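Local coordinates for protein inactive dihydroorotase-like domain (Chaetomium thermophilum, PDB 5NNL) that is an inactive dihydroorotase-like domain, probably built on an alpha/beta barrel, at residues A[180-183]-A[184-188]; A[201-204]-A[205-209]; A[260-264]-A[265-269]. All coordinates share one frame; numbering follows the deposited sequence. Where two conformers were deposited one is given.

Contact 1: A[180-183]-A[184-188]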
ATOM      1  N   CYS A 180      -2.420   1.851   6.968  1.00 26.69           N
ATOM      2  CA  CYS A 180      -3.485   1.274   6.166  1.00 27.76           C
ATOM      3  C   CYS A 180      -4.799   1.965   6.498  1.00 27.81           C
ATOM      4  O   CYS A 180      -5.085   2.258   7.662  1.00 25.46           O
ATOM      5  CB  CYS A 180      -3.605  -0.225   6.425  1.00 29.06           C
ATOM      6  SG  CYS A 180      -2.066  -1.137   6.231  1.00 29.23           S
ATOM      7  N   VAL A 181      -5.610   2.214   5.468  1.00 25.80           N
ATOM      8  CA  VAL A 181      -6.839   2.980   5.659  1.00 27.59           C
ATOM      9  C   VAL A 181      -7.744   2.308   6.686  1.00 27.09           C
ATOM     10  O   VAL A 181      -8.344   2.978   7.535  1.00 28.08           O
ATOM     11  CB  VAL A 181      -7.559   3.175   4.311  1.00 25.45           C
ATOM     12  CG1 VAL A 181      -8.949   3.792   4.519  1.00 27.41           C
ATOM     13  CG2 VAL A 181      -6.721   4.057   3.389  1.00 28.49           C
ATOM     14  N   TYR A 182      -7.876   0.981   6.618  1.00 26.49           N
ATOM     15  CA  TYR A 182      -8.729   0.277   7.573  1.00 27.24           C
ATOM     16  C   TYR A 182      -8.316   0.557   9.013  1.00 30.80           C
ATOM     17  O   TYR A 182      -9.169   0.572   9.908  1.00 33.41           O
ATOM     18  CB  TYR A 182      -8.689  -1.231   7.321  1.00 30.26           C
ATOM     19  CG  TYR A 182      -9.694  -1.762   6.318  1.00 33.34           C
ATOM     20  CD1 TYR A 182     -10.447  -0.909   5.517  1.00 34.49           C
ATOM     21  CD2 TYR A 182      -9.892  -3.130   6.180  1.00 36.03           C
ATOM     22  CE1 TYR A 182     -11.362  -1.411   4.606  1.00 34.74           C
ATOM     23  CE2 TYR A 182     -10.800  -3.638   5.277  1.00 34.54           C
ATOM     24  CZ  TYR A 182     -11.531  -2.780   4.493  1.00 35.57           C
ATOM     25  OH  TYR A 182     -12.429  -3.309   3.597  1.00 38.69           O
ATOM     26  N   SER A 183      -7.020   0.770   9.258  1.00 28.14           N
ATOM     27  CA  SER A 183      -6.552   1.015  10.618  1.00 26.80           C
ATOM     28  C   SER A 183      -7.231   2.225  11.248  1.00 30.11           C
ATOM     29  O   SER A 183      -7.381   2.279  12.474  1.00 28.41           O
ATOM     30  CB  SER A 183      -5.037   1.216  10.629  1.00 27.65           C
ATOM     31  OG  SER A 183      -4.350   0.029  10.277  1.00 32.63           O
ATOM     32  N   LEU A 184      -7.630   3.210  10.441  1.00 30.76           N
ATOM     33  CA  LEU A 184      -8.246   4.415  10.983  1.00 29.62           C
ATOM     34  C   LEU A 184      -9.724   4.239  11.302  1.00 32.61           C
ATOM     35  O   LEU A 184     -10.287   5.069  12.024  1.00 30.81           O
ATOM     36  CB  LEU A 184      -8.079   5.581  10.004  1.00 28.42           C
ATOM     37  CG  LEU A 184      -6.666   6.131   9.782  1.00 30.40           C
ATOM     38  CD1 LEU A 184      -6.716   7.367   8.902  1.00 31.96           C
ATOM     39  CD2 LEU A 184      -5.964   6.453  11.097  1.00 33.50           C
ATOM     40  N   PHE A 185     -10.361   3.182  10.797  1.00 33.85           N
ATOM     41  CA  PHE A 185     -11.798   3.002  10.943  1.00 34.95           C
ATOM     42  C   PHE A 185     -12.186   1.658  11.546  1.00 37.56           C
ATOM     43  O   PHE A 185     -13.384   1.382  11.681  1.00 39.28           O
ATOM     44  CB  PHE A 185     -12.480   3.175   9.582  1.00 33.33           C
ATOM     45  CG  PHE A 185     -12.154   4.473   8.917  1.00 33.80           C
ATOM     46  CD1 PHE A 185     -12.849   5.621   9.244  1.00 33.17           C
ATOM     47  CD2 PHE A 185     -11.145   4.548   7.970  1.00 33.23           C
ATOM     48  CE1 PHE A 185     -12.548   6.819   8.644  1.00 28.83           C
ATOM     49  CE2 PHE A 185     -10.838   5.747   7.359  1.00 30.58           C
ATOM     50  CZ  PHE A 185     -11.541   6.884   7.698  1.00 31.54           C
ATOM     51  N   LEU A 186     -11.213   0.820  11.912  1.00 35.49           N
ATOM     52  CA  LEU A 186     -11.456  -0.438  12.607  1.00 35.13           C
ATOM     53  C   LEU A 186     -10.439  -0.580  13.728  1.00 36.50           C
ATOM     54  O   LEU A 186      -9.255  -0.289  13.534  1.00 32.82           O
ATOM     55  CB  LEU A 186     -11.345  -1.649  11.672  1.00 36.46           C
ATOM     56  CG  LEU A 186     -12.319  -1.726  10.499  1.00 36.66           C
ATOM     57  CD1 LEU A 186     -11.862  -2.796   9.529  1.00 39.11           C
ATOM     58  CD2 LEU A 186     -13.731  -2.012  10.977  1.00 39.59           C
ATOM     59  N   SER A 187     -10.902  -1.040  14.892  1.00 34.64           N
ATOM     60  CA  SER A 187     -10.049  -1.208  16.063  1.00 36.69           C
ATOM     61  C   SER A 187     -10.412  -2.514  16.764  1.00 41.22           C
ATOM     62  O   SER A 187     -11.324  -3.237  16.350  1.00 40.73           O
ATOM     63  CB  SER A 187     -10.183  -0.019  17.021  1.00 36.78           C
ATOM     64  OG  SER A 187     -11.391  -0.088  17.759  1.00 39.49           O
ATOM     65  N   GLN A 188      -9.686  -2.816  17.844  1.00 40.50           N
ATOM     66  CA  GLN A 188      -9.961  -4.019  18.623  1.00 43.86           C
ATOM     67  C   GLN A 188     -11.291  -3.941  19.357  1.00 43.70           C
ATOM     68  O   GLN A 188     -11.793  -4.973  19.814  1.00 46.75           O
ATOM     69  CB  GLN A 188      -8.823  -4.273  19.611  1.00 39.29           C
ATOM     70  CG  GLN A 188      -7.693  -5.093  19.010  1.00 43.78           C
ATOM     71  CD  GLN A 188      -6.451  -5.115  19.876  1.00 41.40           C
ATOM     72  OE1 GLN A 188      -6.538  -5.199  21.099  1.00 42.56           O
ATOM     73  NE2 GLN A 188      -5.287  -5.030  19.245  1.00 43.52           N
TER

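Contact 2: A[201-204]-A[205-209]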
ATOM      1  N   GLU A 201      -6.981   3.197  21.770  1.00 36.46           N
ATOM      2  CA  GLU A 201      -5.986   4.215  22.095  1.00 37.74           C
ATOM      3  C   GLU A 201      -4.963   4.362  20.976  1.00 34.28           C
ATOM      4  O   GLU A 201      -4.549   5.482  20.652  1.00 34.46           O
ATOM      5  CB  GLU A 201      -5.280   3.876  23.407  1.00 38.77           C
ATOM      6  CG  GLU A 201      -4.094   4.800  23.700  1.00 42.27           C
ATOM      7  CD  GLU A 201      -3.669   4.795  25.158  1.00 49.30           C
ATOM      8  OE1 GLU A 201      -4.328   4.118  25.975  1.00 54.16           O
ATOM      9  OE2 GLU A 201      -2.673   5.475  25.484  1.00 52.29           O
ATOM     10  N   ASP A 202      -4.532   3.247  20.384  1.00 32.72           N
ATOM     11  CA  ASP A 202      -3.631   3.327  19.240  1.00 35.63           C
ATOM     12  C   ASP A 202      -4.277   4.116  18.107  1.00 31.89           C
ATOM     13  O   ASP A 202      -3.661   5.018  17.529  1.00 32.08           O
ATOM     14  CB  ASP A 202      -3.245   1.921  18.765  1.00 30.88           C
ATOM     15  CG  ASP A 202      -2.260   1.228  19.695  1.00 36.33           C
ATOM     16  OD1 ASP A 202      -1.485   1.924  20.387  1.00 36.05           O
ATOM     17  OD2 ASP A 202      -2.257  -0.023  19.720  1.00 39.68           O
ATOM     18  N   GLN A 203      -5.536   3.800  17.792  1.00 30.98           N
ATOM     19  CA  GLN A 203      -6.210   4.454  16.676  1.00 32.55           C
ATOM     20  C   GLN A 203      -6.332   5.956  16.909  1.00 33.59           C
ATOM     21  O   GLN A 203      -6.140   6.754  15.984  1.00 27.86           O
ATOM     22  CB  GLN A 203      -7.588   3.832  16.465  1.00 32.83           C
ATOM     23  CG  GLN A 203      -8.254   4.223  15.161  1.00 33.33           C
ATOM     24  CD  GLN A 203      -9.695   3.767  15.097  1.00 32.63           C
ATOM     25  OE1 GLN A 203     -10.591   4.437  15.606  1.00 36.09           O
ATOM     26  NE2 GLN A 203      -9.926   2.617  14.485  1.00 34.16           N
ATOM     27  N   GLU A 204      -6.656   6.355  18.139  1.00 33.24           N
ATOM     28  CA  GLU A 204      -6.741   7.781  18.450  0.51 35.51           C
ATOM     29  C   GLU A 204      -5.388   8.450  18.290  1.00 34.00           C
ATOM     30  O   GLU A 204      -5.297   9.586  17.800  1.00 33.81           O
ATOM     31  CB  GLU A 204      -7.270   7.965  19.874  0.51 39.63           C
ATOM     32  CG  GLU A 204      -7.535   9.411  20.270  0.51 43.24           C
ATOM     33  CD  GLU A 204      -7.932   9.550  21.728  0.51 45.64           C
ATOM     34  OE1 GLU A 204      -8.687   8.687  22.227  0.51 52.19           O
ATOM     35  OE2 GLU A 204      -7.483  10.518  22.377  0.51 45.90           O
ATOM     36  N   ALA A 205      -4.312   7.772  18.702  1.00 30.50           N
ATOM     37  CA  ALA A 205      -2.977   8.316  18.502  1.00 30.69           C
ATOM     38  C   ALA A 205      -2.682   8.514  17.020  1.00 31.40           C
ATOM     39  O   ALA A 205      -1.994   9.471  16.646  1.00 30.80           O
ATOM     40  CB  ALA A 205      -1.936   7.400  19.143  1.00 33.19           C
ATOM     41  N   LEU A 206      -3.208   7.639  16.162  1.00 26.97           N
ATOM     42  CA  LEU A 206      -3.004   7.791  14.725  1.00 30.88           C
ATOM     43  C   LEU A 206      -3.723   9.029  14.196  1.00 31.22           C
ATOM     44  O   LEU A 206      -3.152   9.811  13.427  1.00 32.53           O
ATOM     45  CB  LEU A 206      -3.485   6.538  13.991  1.00 29.99           C
ATOM     46  CG  LEU A 206      -2.746   5.227  14.286  1.00 30.57           C
ATOM     47  CD1 LEU A 206      -3.387   4.085  13.517  1.00 27.61           C
ATOM     48  CD2 LEU A 206      -1.265   5.333  13.948  1.00 27.51           C
ATOM     49  N   TRP A 207      -4.983   9.217  14.593  1.00 30.55           N
ATOM     50  CA  TRP A 207      -5.725  10.398  14.166  1.00 30.89           C
ATOM     51  C   TRP A 207      -5.065  11.681  14.649  1.00 32.76           C
ATOM     52  O   TRP A 207      -5.139  12.712  13.968  1.00 35.61           O
ATOM     53  CB  TRP A 207      -7.166  10.317  14.664  1.00 30.76           C
ATOM     54  CG  TRP A 207      -8.021   9.450  13.795  1.00 33.12           C
ATOM     55  CD1 TRP A 207      -8.354   8.143  14.006  1.00 33.05           C
ATOM     56  CD2 TRP A 207      -8.640   9.829  12.562  1.00 29.92           C
ATOM     57  NE1 TRP A 207      -9.146   7.686  12.976  1.00 33.20           N
ATOM     58  CE2 TRP A 207      -9.335   8.703  12.078  1.00 32.40           C
ATOM     59  CE3 TRP A 207      -8.675  11.013  11.822  1.00 32.70           C
ATOM     60  CZ2 TRP A 207     -10.059   8.728  10.885  1.00 32.04           C
ATOM     61  CZ3 TRP A 207      -9.392  11.037  10.640  1.00 36.11           C
ATOM     62  CH2 TRP A 207     -10.075   9.902  10.184  1.00 33.13           C
ATOM     63  N   GLU A 208      -4.403  11.639  15.802  1.00 32.90           N
ATOM     64  CA  GLU A 208      -3.739  12.816  16.345  1.00 34.81           C
ATOM     65  C   GLU A 208      -2.351  13.039  15.766  1.00 34.28           C
ATOM     66  O   GLU A 208      -1.711  14.036  16.115  1.00 39.69           O
ATOM     67  CB  GLU A 208      -3.645  12.700  17.865  1.00 36.34           C
ATOM     68  CG  GLU A 208      -4.988  12.748  18.563  1.00 42.88           C
ATOM     69  CD  GLU A 208      -4.864  12.524  20.052  1.00 44.45           C
ATOM     70  OE1 GLU A 208      -3.729  12.281  20.515  1.00 45.92           O
ATOM     71  OE2 GLU A 208      -5.894  12.590  20.755  1.00 47.29           O
ATOM     72  N   HIS A 209      -1.865  12.141  14.906  1.00 29.69           N
ATOM     73  CA  HIS A 209      -0.563  12.305  14.267  1.00 33.09           C
ATOM     74  C   HIS A 209      -0.665  12.367  12.747  1.00 30.71           C
ATOM     75  O   HIS A 209       0.315  12.085  12.051  1.00 30.06           O
ATOM     76  CB  HIS A 209       0.383  11.179  14.685  1.00 34.07           C
ATOM     77  CG  HIS A 209       0.884  11.307  16.089  1.00 32.48           C
ATOM     78  ND1 HIS A 209       0.131  10.943  17.183  1.00 35.45           N
ATOM     79  CD2 HIS A 209       2.056  11.777  16.579  1.00 33.69           C
ATOM     80  CE1 HIS A 209       0.820  11.173  18.287  1.00 33.85           C
ATOM     81  NE2 HIS A 209       1.992  11.681  17.947  1.00 35.46           N
TER

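Contact 3: A[260-264]-A[265-269]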
ATOM      1  N   VAL A 260      -6.120  14.109   1.796  1.00 27.07           N
ATOM      2  CA  VAL A 260      -6.338  12.835   1.122  1.00 29.22           C
ATOM      3  C   VAL A 260      -5.530  12.772  -0.169  1.00 30.34           C
ATOM      4  O   VAL A 260      -4.881  11.762  -0.468  1.00 27.57           O
ATOM      5  CB  VAL A 260      -7.839  12.625   0.865  1.00 28.99           C
ATOM      6  CG1 VAL A 260      -8.075  11.366   0.067  1.00 28.98           C
ATOM      7  CG2 VAL A 260      -8.588  12.562   2.191  1.00 29.30           C
ATOM      8  N   LYS A 261      -5.559  13.851  -0.956  1.00 28.42           N
ATOM      9  CA  LYS A 261      -4.828  13.855  -2.220  1.00 28.15           C
ATOM     10  C   LYS A 261      -3.333  13.677  -1.986  1.00 28.65           C
ATOM     11  O   LYS A 261      -2.685  12.854  -2.643  1.00 27.70           O
ATOM     12  CB  LYS A 261      -5.093  15.147  -2.994  1.00 30.74           C
ATOM     13  CG  LYS A 261      -4.475  15.140  -4.393  1.00 32.14           C
ATOM     14  CD  LYS A 261      -4.796  16.400  -5.188  1.00 36.74           C
ATOM     15  CE  LYS A 261      -3.828  17.529  -4.877  1.00 36.65           C
ATOM     16  NZ  LYS A 261      -2.479  17.297  -5.468  1.00 42.65           N
ATOM     17  N   THR A 262      -2.766  14.436  -1.046  1.00 27.81           N
ATOM     18  CA  THR A 262      -1.332  14.330  -0.794  1.00 30.61           C
ATOM     19  C   THR A 262      -0.965  12.938  -0.293  1.00 28.63           C
ATOM     20  O   THR A 262       0.106  12.417  -0.622  1.00 31.96           O
ATOM     21  CB  THR A 262      -0.880  15.388   0.215  1.00 28.90           C
ATOM     22  OG1 THR A 262      -1.660  15.279   1.409  1.00 29.73           O
ATOM     23  CG2 THR A 262      -1.012  16.792  -0.360  1.00 28.97           C
ATOM     24  N   ARG A 263      -1.838  12.317   0.501  1.00 27.34           N
ATOM     25  CA  ARG A 263      -1.542  11.003   1.057  1.00 27.99           C
ATOM     26  C   ARG A 263      -1.753   9.871   0.058  1.00 27.41           C
ATOM     27  O   ARG A 263      -1.256   8.763   0.291  1.00 26.87           O
ATOM     28  CB  ARG A 263      -2.388  10.766   2.311  1.00 26.01           C
ATOM     29  CG  ARG A 263      -1.695  11.190   3.599  1.00 26.83           C
ATOM     30  CD  ARG A 263      -1.184  12.622   3.534  1.00 29.48           C
ATOM     31  NE  ARG A 263      -0.360  12.957   4.689  1.00 33.15           N
ATOM     32  CZ  ARG A 263       0.144  14.164   4.921  1.00 30.78           C
ATOM     33  NH1 ARG A 263      -0.100  15.160   4.083  1.00 30.45           N
ATOM     34  NH2 ARG A 263       0.884  14.377   5.998  1.00 29.90           N
ATOM     35  N   LEU A 264      -2.461  10.120  -1.044  1.00 26.93           N
ATOM     36  CA  LEU A 264      -2.695   9.106  -2.067  1.00 27.47           C
ATOM     37  C   LEU A 264      -2.117   9.493  -3.423  1.00 27.26           C
ATOM     38  O   LEU A 264      -2.393   8.813  -4.421  1.00 25.01           O
ATOM     39  CB  LEU A 264      -4.196   8.819  -2.193  1.00 26.62           C
ATOM     40  CG  LEU A 264      -4.816   8.021  -1.044  1.00 25.26           C
ATOM     41  CD1 LEU A 264      -6.319   7.869  -1.232  1.00 27.36           C
ATOM     42  CD2 LEU A 264      -4.159   6.645  -0.899  1.00 25.56           C
ATOM     43  N   HIS A 265      -1.312  10.554  -3.488  1.00 28.17           N
ATOM     44  CA  HIS A 265      -0.666  10.929  -4.739  1.00 29.58           C
ATOM     45  C   HIS A 265       0.652  11.660  -4.505  1.00 30.54           C
ATOM     46  O   HIS A 265       1.721  11.086  -4.729  1.00 32.50           O
ATOM     47  CB  HIS A 265      -1.591  11.796  -5.594  1.00 31.58           C
ATOM     48  CG  HIS A 265      -0.998  12.163  -6.919  1.00 33.94           C
ATOM     49  ND1 HIS A 265      -1.094  11.348  -8.027  1.00 35.74           N
ATOM     50  CD2 HIS A 265      -0.268  13.235  -7.302  1.00 35.83           C
ATOM     51  CE1 HIS A 265      -0.466  11.915  -9.042  1.00 36.87           C
ATOM     52  NE2 HIS A 265       0.047  13.059  -8.627  1.00 37.35           N
ATOM     53  N   ASP A 266       0.593  12.918  -4.059  1.00 29.55           N
ATOM     54  CA  ASP A 266       1.792  13.753  -3.981  1.00 33.34           C
ATOM     55  C   ASP A 266       2.897  13.088  -3.164  1.00 32.76           C
ATOM     56  O   ASP A 266       4.020  12.906  -3.644  1.00 33.16           O
ATOM     57  CB  ASP A 266       1.441  15.114  -3.383  1.00 32.38           C
ATOM     58  CG  ASP A 266       0.459  15.882  -4.233  1.00 37.72           C
ATOM     59  OD1 ASP A 266      -0.749  15.572  -4.181  1.00 36.22           O
ATOM     60  OD2 ASP A 266       0.898  16.797  -4.956  1.00 47.36           O
ATOM     61  N   ASN A 267       2.595  12.733  -1.915  1.00 27.75           N
ATOM     62  CA  ASN A 267       3.643  12.182  -1.052  1.00 32.29           C
ATOM     63  C   ASN A 267       4.102  10.808  -1.505  1.00 31.06           C
ATOM     64  O   ASN A 267       5.326  10.589  -1.590  1.00 34.20           O
ATOM     65  CB  ASN A 267       3.159  12.177   0.397  1.00 29.37           C
ATOM     66  CG  ASN A 267       2.925  13.564   0.916  1.00 31.58           C
ATOM     67  OD1 ASN A 267       3.394  14.541   0.333  1.00 28.46           O
ATOM     68  ND2 ASN A 267       2.192  13.669   2.009  1.00 29.42           N
ATOM     69  N   PRO A 268       3.230   9.842  -1.797  1.00 32.07           N
ATOM     70  CA  PRO A 268       3.728   8.548  -2.290  1.00 30.36           C
ATOM     71  C   PRO A 268       4.543   8.673  -3.562  1.00 36.87           C
ATOM     72  O   PRO A 268       5.449   7.866  -3.798  1.00 36.30           O
ATOM     73  CB  PRO A 268       2.447   7.728  -2.516  1.00 30.48           C
ATOM     74  CG  PRO A 268       1.322   8.706  -2.487  1.00 31.44           C
ATOM     75  CD  PRO A 268       1.763   9.848  -1.640  1.00 31.26           C
ATOM     76  N   LYS A 269       4.248   9.675  -4.386  1.00 35.09           N
ATOM     77  CA  LYS A 269       4.968   9.848  -5.639  1.00 39.39           C
ATOM     78  C   LYS A 269       6.413  10.268  -5.391  1.00 39.28           C
ATOM     79  O   LYS A 269       7.330   9.779  -6.061  1.00 40.97           O
ATOM     80  CB  LYS A 269       4.226  10.874  -6.489  1.00 35.63           C
ATOM     81  CG  LYS A 269       4.779  11.113  -7.868  1.00 42.69           C
ATOM     82  CD  LYS A 269       3.869  12.095  -8.601  1.00 45.68           C
ATOM     83  CE  LYS A 269       4.436  12.551  -9.924  1.00 53.20           C
ATOM     84  NZ  LYS A 269       3.473  13.476 -10.589  1.00 57.74           N
TER

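Contact 1: A[180-183]-A[184-188]
Cys-180 meets Leu-184 by backbone alone: its carbonyl, taken by Ser-183 N, lies 3.9 Å from Leu-184 N. This is how strand 175-180 passes directly into the short helix 181-185, with hydrogen bonds spaced three residues apart. Val-181 O receives the next one, from Leu-184 N at 3.0 Å. The same oxygen has Phe-185 CD2 only 3.2 Å away, at the edge of the phenyl ring and near its plane. Beside this contact of the ring edge with the oxygen, Val-181 CG1 rests 3.9 Å from Phe-185 CE2; with chi1 at 172° that methyl is anti to the main-chain nitrogen, the branch that reaches the ring. Tyr-182 O is shared by two donors, Phe-185 N at 3.0 Å and, in a weak bond, Leu-186 N at 2.9 Å. Its side chain runs alongside that of Leu-186, both pointing the same way, and Leu-186 CD1 comes obliquely to within 3.9 Å of Tyr-182 CD2. The phenol oxygen finds its partner further off, in Asp-241. Ser-183 ends the segment with its O only 3.4 Å from Leu-186 O, two acceptors side by side, and Gln-203 NE2 donates to Ser-183 O. The chemistry thus implies a turn whose own bonds are modest, with carbonyls lying close together in a buried setting and part of their hydrogen bonding supplied by a neighbouring helix.

Contact 2: A[201-204]-A[205-209]
Gln-203 and Trp-207, one turn apart on helix 200-207, run side by side, the glutamine extended from a CG anti to the main-chain nitrogen (chi1 -168°). Their apolar touch is light: Gln-203 CG approaches Trp-207 CD1 at 4.1 Å, and the amide plane stands 79° from the indole. A closer contact is made by the ring edge, Trp-207 CD1 lying 3.3 Å from Gln-203 O, already bonded to Trp-207 N.

Regular backbone bonds make up the second kind, from Ala-205 N to Glu-201 O, Leu-206 N to Asp-202 O, Trp-207 N to Gln-203 O and Glu-208 N to Glu-204 O. The series then changes: His-209 N turns to Leu-206 O, and the histidine side chain takes over the carbonyl one step back, ND1 giving its proton to Ala-205 O at 2.6 Å with that oxygen in the ring plane.

Like charges form the third kind. Glu-204 OE2 lies 3.1 Å from Glu-208 OE2, but Glu-204 has two conformers, so this close pairing is doubtful.

Around the helix, Lys-159 at the start of helix 159-170 forms a salt bridge with Glu-201 and gives its backbone N-H to Asp-202, while His-209 packs on Ile-162 and Thr-166 there. On another flank, Trp-207 NE1 hydrogen-bonds Leu-184 O and Gln-203 NE2 Ser-183 O, both in helix 181-185, and Arg-254 makes a cation-pi contact with the indole.

Contact 3: A[260-264]-A[265-269]
Lys-261 and Asp-266 join in a salt bridge across a widened turn of helix 257-271, a local contact in the middle of a helix that lies against strands 3-11 and 215-217. The defining backbone bond spans five residues: Asn-267 N gives to Thr-262 O at 2.8 Å, in the carbonyl plane. Pro-268 follows with no N-H to give, and its CD sits 3.2 Å from the same oxygen. The short helical segments on the two sides meet at 24°, so the helix bends here.

The five-residue spacing recurs in the side chains. Lys-261 bends at both chi3 (85°) and chi4, bringing NZ to 2.8 Å from Asp-266 OD1, on the syn lone pair. That oxygen also lies in the plane of the His-265 ring, at its edge; His-265 ND1 itself bonds Gly-8 O.

A second cluster faces strand 215-217. Arg-263 NH1 donates to Thr-262 OG1 at 3.1 Å in the guanidinium plane, and that hydroxyl also hydrogen-bonds Tyr-259 O one turn earlier. Over one face of the guanidinium stands Asn-267 ND2, 3.4 Å from Arg-263 NH1, the amide turned 66° against it. As both are donors this is packing, and each group finds an acceptor just before the strand: Arg-263 NE in Ile-213 O, Asn-267 ND2 in Asp-214 O.

The arrangement is a pi-type turn leading into a proline kink, set in a helix that touches both the first and the last parallel strands, consistent with the place where the alpha/beta barrel of this family closes.

How the contacts relate
From the N terminus the three contacts come strictly in series, each confined to one continuous run of residues, so none closes a long loop and none nests in or crosses another. Contact 1 leads out of strand 175-180 through helix 181-185; contact 2 follows on helix 200-207, the next helix in the chain. These two touch, their centres about 10 Å apart, with Trp-207 NE1 reaching Leu-184 O at 3.0 Å. Contact 3 comes much later, on helix 257-271, and touches neither: its nearest atoms are about 6 Å from each. Strand 215-217 nevertheless borders both contacts 1 and 3, through Phe-216, while strand 3-11 brings the start of the chain to contact 3.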